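Local coordinates for protein methyltransferase (Thermus thermophilus, PDB 1WS6) that probably transfers a methyl group from S-adenosylmethionine to a substrate, perhaps ribosomal RNA, at residues Pro22-Leu27 with Gly162-Thr167; Lys29-Tyr34 with Leu142-His147. One frame throughout, in Å; residues are numbered along the deposited sequence.

Contact 1: residues Pro22-Leu27 with Gly162-Thr167; sequences PSPVRL and GENALT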
loop_
_atom_site.group_PDB
_atom_site.type_symbol
_atom_site.label_atom_id
_atom_site.label_comp_id
_atom_site.label_asym_id
_atom_site.label_seq_id
_atom_site.Cartn_x
_atom_site.Cartn_y
_atom_site.Cartn_z
ATOM N N PRO A 22 -11.819 7.413 -2.202
ATOM C CA PRO A 22 -11.213 6.103 -1.923
ATOM C C PRO A 22 -9.712 6.033 -2.236
ATOM O O PRO A 22 -8.910 5.664 -1.374
ATOM C CB PRO A 22 -12.035 5.161 -2.794
ATOM C CG PRO A 22 -12.324 6.015 -4.000
ATOM C CD PRO A 22 -12.710 7.340 -3.375
ATOM N N SER A 23 -9.344 6.398 -3.463
ATOM C CA SER A 23 -7.947 6.381 -3.911
ATOM C C SER A 23 -7.886 6.681 -5.407
ATOM O O SER A 23 -8.253 5.850 -6.237
ATOM C CB SER A 23 -7.305 5.014 -3.638
ATOM O OG SER A 23 -6.002 4.941 -4.193
ATOM N N PRO A 24 -7.398 7.872 -5.763
ATOM C CA PRO A 24 -7.264 8.349 -7.143
ATOM C C PRO A 24 -6.770 7.313 -8.148
ATOM O O PRO A 24 -5.739 6.674 -7.948
ATOM C CB PRO A 24 -6.312 9.538 -7.009
ATOM C CG PRO A 24 -5.537 9.221 -5.758
ATOM C CD PRO A 24 -6.606 8.705 -4.848
ATOM N N VAL A 25 -7.519 7.165 -9.236
ATOM C CA VAL A 25 -7.183 6.218 -10.283
ATOM C C VAL A 25 -5.898 6.543 -11.034
ATOM O O VAL A 25 -5.107 5.639 -11.294
ATOM C CB VAL A 25 -8.333 6.078 -11.302
ATOM C CG1 VAL A 25 -7.868 5.280 -12.504
ATOM C CG2 VAL A 25 -9.502 5.368 -10.654
ATOM N N ARG A 26 -5.664 7.803 -11.397
ATOM C CA ARG A 26 -4.426 8.076 -12.114
ATOM C C ARG A 26 -3.214 7.917 -11.205
ATOM O O ARG A 26 -2.101 7.682 -11.672
ATOM C CB ARG A 26 -4.447 9.448 -12.800
ATOM C CG ARG A 26 -4.952 10.616 -11.996
ATOM C CD ARG A 26 -5.318 11.777 -12.953
ATOM N NE ARG A 26 -4.206 12.188 -13.814
ATOM C CZ ARG A 26 -3.200 12.976 -13.433
ATOM N NH1 ARG A 26 -3.153 13.458 -12.198
ATOM N NH2 ARG A 26 -2.234 13.283 -14.291
ATOM N N LEU A 27 -3.455 8.013 -9.904
ATOM C CA LEU A 27 -2.419 7.838 -8.897
ATOM C C LEU A 27 -2.010 6.357 -8.928
ATOM O O LEU A 27 -0.864 6.024 -9.237
ATOM C CB LEU A 27 -2.993 8.202 -7.524
ATOM C CG LEU A 27 -2.229 8.095 -6.198
ATOM C CD1 LEU A 27 -1.751 6.665 -5.952
ATOM C CD2 LEU A 27 -1.080 9.057 -6.210
ATOM N N GLY A 162 -3.016 15.849 -8.760
ATOM C CA GLY A 162 -4.136 16.641 -8.302
ATOM C C GLY A 162 -3.883 17.140 -6.887
ATOM O O GLY A 162 -2.993 17.959 -6.662
ATOM N N GLU A 163 -4.647 16.625 -5.928
ATOM C CA GLU A 163 -4.508 17.048 -4.539
ATOM C C GLU A 163 -3.635 16.119 -3.688
ATOM O O GLU A 163 -3.311 16.441 -2.541
ATOM C CB GLU A 163 -5.891 17.172 -3.900
ATOM C CG GLU A 163 -6.041 18.373 -2.980
ATOM C CD GLU A 163 -6.118 19.694 -3.738
ATOM O OE1 GLU A 163 -6.075 20.759 -3.082
ATOM O OE2 GLU A 163 -6.233 19.669 -4.984
ATOM N N ASN A 164 -3.259 14.969 -4.240
ATOM C CA ASN A 164 -2.428 14.028 -3.507
ATOM C C ASN A 164 -1.023 13.961 -4.080
ATOM O O ASN A 164 -0.800 14.229 -5.261
ATOM C CB ASN A 164 -3.022 12.625 -3.550
ATOM C CG ASN A 164 -4.452 12.578 -3.077
ATOM O OD1 ASN A 164 -5.390 12.684 -3.872
ATOM N ND2 ASN A 164 -4.633 12.429 -1.773
ATOM N N ALA A 165 -0.074 13.590 -3.235
ATOM C CA ALA A 165 1.301 13.458 -3.669
ATOM C C ALA A 165 1.845 12.120 -3.185
ATOM O O ALA A 165 1.326 11.531 -2.235
ATOM C CB ALA A 165 2.143 14.594 -3.106
ATOM N N LEU A 166 2.873 11.630 -3.862
ATOM C CA LEU A 166 3.508 10.395 -3.462
ATOM C C LEU A 166 4.969 10.733 -3.259
ATOM O O LEU A 166 5.572 11.411 -4.093
ATOM C CB LEU A 166 3.382 9.325 -4.545
ATOM C CG LEU A 166 2.041 8.600 -4.713
ATOM C CD1 LEU A 166 2.146 7.621 -5.883
ATOM C CD2 LEU A 166 1.679 7.868 -3.425
ATOM N N THR A 167 5.533 10.305 -2.139
ATOM C CA THR A 167 6.942 10.548 -1.883
ATOM C C THR A 167 7.605 9.192 -1.963
ATOM O O THR A 167 7.210 8.266 -1.260
ATOM C CB THR A 167 7.190 11.148 -0.486
ATOM O OG1 THR A 167 6.828 12.533 -0.488
ATOM C CG2 THR A 167 8.657 11.023 -0.109
#
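Leu27 and Leu166 meet tip to tip where the start of helix 25-38 settles on the antiparallel end of a class I methyltransferase-like sheet. Leu27 CD2 lies 3.5 Å from Leu166 CG and equally near Leu166 CD1, while Leu27 CD1 stands back at 4.0 Å from Leu166 CD1, which leaves a single methyl branch of Leu27 to make the closest approach. With CG anti to the backbone N (chi1 177°), the Leu27 side chain extends from the first helical turn toward strand 164-170. Replacing Leu166 with an alanine would probably open a gap in front of Leu27 CD2 and take away its apolar partner on this strand. Pro24, the helix N-cap, takes the next place: the Pro24 and Asn164 side chains cross obliquely, with Pro24 CG 3.9 Å from Asn164 OD1. Around these pairs, Val144 and Gln146 of the neighbouring strand touch Leu166, Tyr161 touches Leu27, and Asn164 ND2 has a weak hydrogen bond to Tyr120 OH. Nearer the solvent, the bent Arg26 chain brings its guanidinium edge close to the turn that precedes the strand, with Arg26 NH1 4.2 Å from Gly162 N.

Contact 2: residues Lys29-Tyr34 with Leu142-His147; sequences KALFDY and LYVLQH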
loop_
_atom_site.group_PDB
_atom_site.type_symbol
_atom_site.label_atom_id
_atom_site.label_comp_id
_atom_site.label_asym_id
_atom_site.label_seq_id
_atom_site.Cartn_x
_atom_site.Cartn_y
_atom_site.Cartn_z
ATOM N N LYS A 29 -2.723 4.008 -11.021
ATOM C CA LYS A 29 -2.257 3.637 -12.345
ATOM C C LYS A 29 -0.823 4.090 -12.579
ATOM O O LYS A 29 -0.039 3.368 -13.196
ATOM C CB LYS A 29 -3.158 4.239 -13.425
ATOM C CG LYS A 29 -2.729 3.881 -14.831
ATOM C CD LYS A 29 -3.682 4.440 -15.870
ATOM C CE LYS A 29 -3.389 3.855 -17.265
ATOM N NZ LYS A 29 -2.026 4.195 -17.764
ATOM N N ALA A 30 -0.473 5.278 -12.093
ATOM C CA ALA A 30 0.889 5.778 -12.297
ATOM C C ALA A 30 1.884 5.033 -11.420
ATOM O O ALA A 30 2.943 4.619 -11.888
ATOM C CB ALA A 30 0.964 7.287 -12.017
ATOM N N LEU A 31 1.543 4.853 -10.152
ATOM C CA LEU A 31 2.435 4.152 -9.244
ATOM C C LEU A 31 2.855 2.794 -9.804
ATOM O O LEU A 31 4.040 2.465 -9.822
ATOM C CB LEU A 31 1.778 3.946 -7.873
ATOM C CG LEU A 31 2.695 3.104 -6.972
ATOM C CD1 LEU A 31 4.033 3.814 -6.823
ATOM C CD2 LEU A 31 2.062 2.864 -5.625
ATOM N N PHE A 32 1.891 2.009 -10.269
ATOM C CA PHE A 32 2.216 0.696 -10.795
ATOM C C PHE A 32 2.880 0.680 -12.169
ATOM O O PHE A 32 3.642 -0.243 -12.466
ATOM C CB PHE A 32 0.973 -0.198 -10.730
ATOM C CG PHE A 32 0.645 -0.637 -9.322
ATOM C CD1 PHE A 32 1.386 -1.636 -8.706
ATOM C CD2 PHE A 32 -0.307 0.030 -8.574
ATOM C CE1 PHE A 32 1.191 -1.958 -7.373
ATOM C CE2 PHE A 32 -0.506 -0.290 -7.235
ATOM C CZ PHE A 32 0.249 -1.287 -6.635
ATOM N N ASP A 33 2.622 1.688 -13.003
ATOM C CA ASP A 33 3.281 1.737 -14.307
ATOM C C ASP A 33 4.765 1.807 -13.986
ATOM O O ASP A 33 5.590 1.165 -14.629
ATOM C CB ASP A 33 2.929 2.999 -15.097
ATOM C CG ASP A 33 1.562 2.944 -15.740
ATOM O OD1 ASP A 33 0.988 1.842 -15.883
ATOM O OD2 ASP A 33 1.075 4.030 -16.122
ATOM N N TYR A 34 5.086 2.602 -12.973
ATOM C CA TYR A 34 6.458 2.787 -12.531
ATOM C C TYR A 34 7.017 1.533 -11.868
ATOM O O TYR A 34 8.113 1.088 -12.186
ATOM C CB TYR A 34 6.527 3.943 -11.538
ATOM C CG TYR A 34 7.906 4.157 -10.969
ATOM C CD1 TYR A 34 8.932 4.665 -11.759
ATOM C CD2 TYR A 34 8.196 3.819 -9.653
ATOM C CE1 TYR A 34 10.205 4.830 -11.258
ATOM C CE2 TYR A 34 9.470 3.981 -9.144
ATOM C CZ TYR A 34 10.469 4.485 -9.952
ATOM O OH TYR A 34 11.745 4.633 -9.458
ATOM N N LEU A 142 11.756 0.242 -2.208
ATOM C CA LEU A 142 11.124 1.547 -2.047
ATOM C C LEU A 142 10.110 1.672 -0.929
ATOM O O LEU A 142 9.420 0.714 -0.589
ATOM C CB LEU A 142 10.379 1.942 -3.316
ATOM C CG LEU A 142 11.096 2.592 -4.481
ATOM C CD1 LEU A 142 10.073 2.870 -5.570
ATOM C CD2 LEU A 142 11.775 3.879 -4.017
ATOM N N TYR A 143 10.040 2.879 -0.370
ATOM C CA TYR A 143 9.054 3.244 0.639
ATOM C C TYR A 143 8.256 4.288 -0.129
ATOM O O TYR A 143 8.818 5.274 -0.611
ATOM C CB TYR A 143 9.666 3.921 1.874
ATOM C CG TYR A 143 10.337 2.992 2.860
ATOM C CD1 TYR A 143 11.714 2.798 2.836
ATOM C CD2 TYR A 143 9.593 2.302 3.813
ATOM C CE1 TYR A 143 12.330 1.949 3.728
ATOM C CE2 TYR A 143 10.204 1.443 4.716
ATOM C CZ TYR A 143 11.573 1.272 4.664
ATOM O OH TYR A 143 12.190 0.407 5.531
ATOM N N VAL A 144 6.963 4.060 -0.283
ATOM C CA VAL A 144 6.126 5.006 -0.995
ATOM C C VAL A 144 5.099 5.545 -0.022
ATOM O O VAL A 144 4.353 4.784 0.593
ATOM C CB VAL A 144 5.400 4.344 -2.169
ATOM C CG1 VAL A 144 4.517 5.372 -2.865
ATOM C CG2 VAL A 144 6.420 3.746 -3.138
ATOM N N LEU A 145 5.050 6.862 0.103
ATOM C CA LEU A 145 4.130 7.492 1.030
ATOM C C LEU A 145 3.115 8.369 0.290
ATOM O O LEU A 145 3.504 9.224 -0.503
ATOM C CB LEU A 145 4.954 8.323 2.024
ATOM C CG LEU A 145 6.298 7.648 2.402
ATOM C CD1 LEU A 145 7.203 8.600 3.185
ATOM C CD2 LEU A 145 6.028 6.395 3.220
ATOM N N GLN A 146 1.819 8.139 0.512
ATOM C CA GLN A 146 0.795 8.963 -0.134
ATOM C C GLN A 146 0.294 9.944 0.911
ATOM O O GLN A 146 0.110 9.580 2.063
ATOM C CB GLN A 146 -0.381 8.128 -0.649
ATOM C CG GLN A 146 -1.482 8.992 -1.266
ATOM C CD GLN A 146 -2.720 8.204 -1.686
ATOM O OE1 GLN A 146 -3.852 8.598 -1.384
ATOM N NE2 GLN A 146 -2.511 7.098 -2.400
ATOM N N HIS A 147 0.060 11.185 0.506
ATOM C CA HIS A 147 -0.378 12.212 1.441
ATOM C C HIS A 147 -0.874 13.449 0.701
ATOM O O HIS A 147 -0.754 13.549 -0.518
ATOM C CB HIS A 147 0.813 12.605 2.302
ATOM C CG HIS A 147 2.012 13.013 1.498
ATOM N ND1 HIS A 147 2.082 14.211 0.821
ATOM C CD2 HIS A 147 3.166 12.359 1.222
ATOM C CE1 HIS A 147 3.226 14.278 0.165
ATOM N NE2 HIS A 147 3.902 13.167 0.390
#
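Tyr34 reaches from helix 25-38 to Leu142 on strand 141-148, and the path of its side chain shows how one ring can span a helix-to-sheet gap. Its CB bond is directed at the strand, and CG stands anti to the backbone N (chi1 177°), which carries the ring outward from the helix. CB and CG are still too distant to touch Leu142. Farther along, Tyr34 CD2 comes to 4.6 Å from Leu142 CD1. Tyr34 CE2 makes the real contact, 3.8 Å from Leu142 CD1, and Tyr34 CZ falls back to 4.7 Å from Leu142 CD1. The methyl lies in the plane of the ring, at its edge, and the two side chains cross at about a right angle. This leaves the ring's pi system to another partner, Arg159, which makes a cation-pi interaction with it. At the tip, OH is hydrogen-bonded to Arg38, one turn later in the same helix, so the polar end is satisfied beside an apolar edge.

One turn earlier, Leu31 faces the strand in the same way, although more loosely: its CD1 lies 4.3 Å from Val144 CG1 and 4.4 Å from Val144 CG2, resting over the fork of the valine. Phe115 of strand 111-116 touches both residues and widens this buried apolar layer. Away from the strand, Lys29 NZ and Asp33 OD2 form a salt bridge of 3.5 Å.

Tyr143, Leu145 and His147 turn to the other face of the sheet, where they touch helix 126-134. Strand 141-148 is thus sandwiched between two helices, the alpha-beta-alpha layering typical of the Rossmann-like class I methyltransferase fold.

Overall arrangement
From the N terminus, the chain enters helix 25-38 through Pro22-Leu27, the first half of contact 1, and then supplies Lys29-Tyr34 to contact 2. More than a hundred residues follow, including four strands of the main sheet, before Leu142-His147 returns to the helix and closes the contact 2 loop. Gly162-Thr167 then closes the longer contact 1 loop around it, so the two nest without crossing. A single helix is thereby tied to two neighbouring antiparallel strands, its start to 164-170 and its middle to 141-148. The contacts also meet directly: Ala165 N and His147 O, 2.8 Å apart, form a probable backbone hydrogen bond, and Leu27 packs on Gln146.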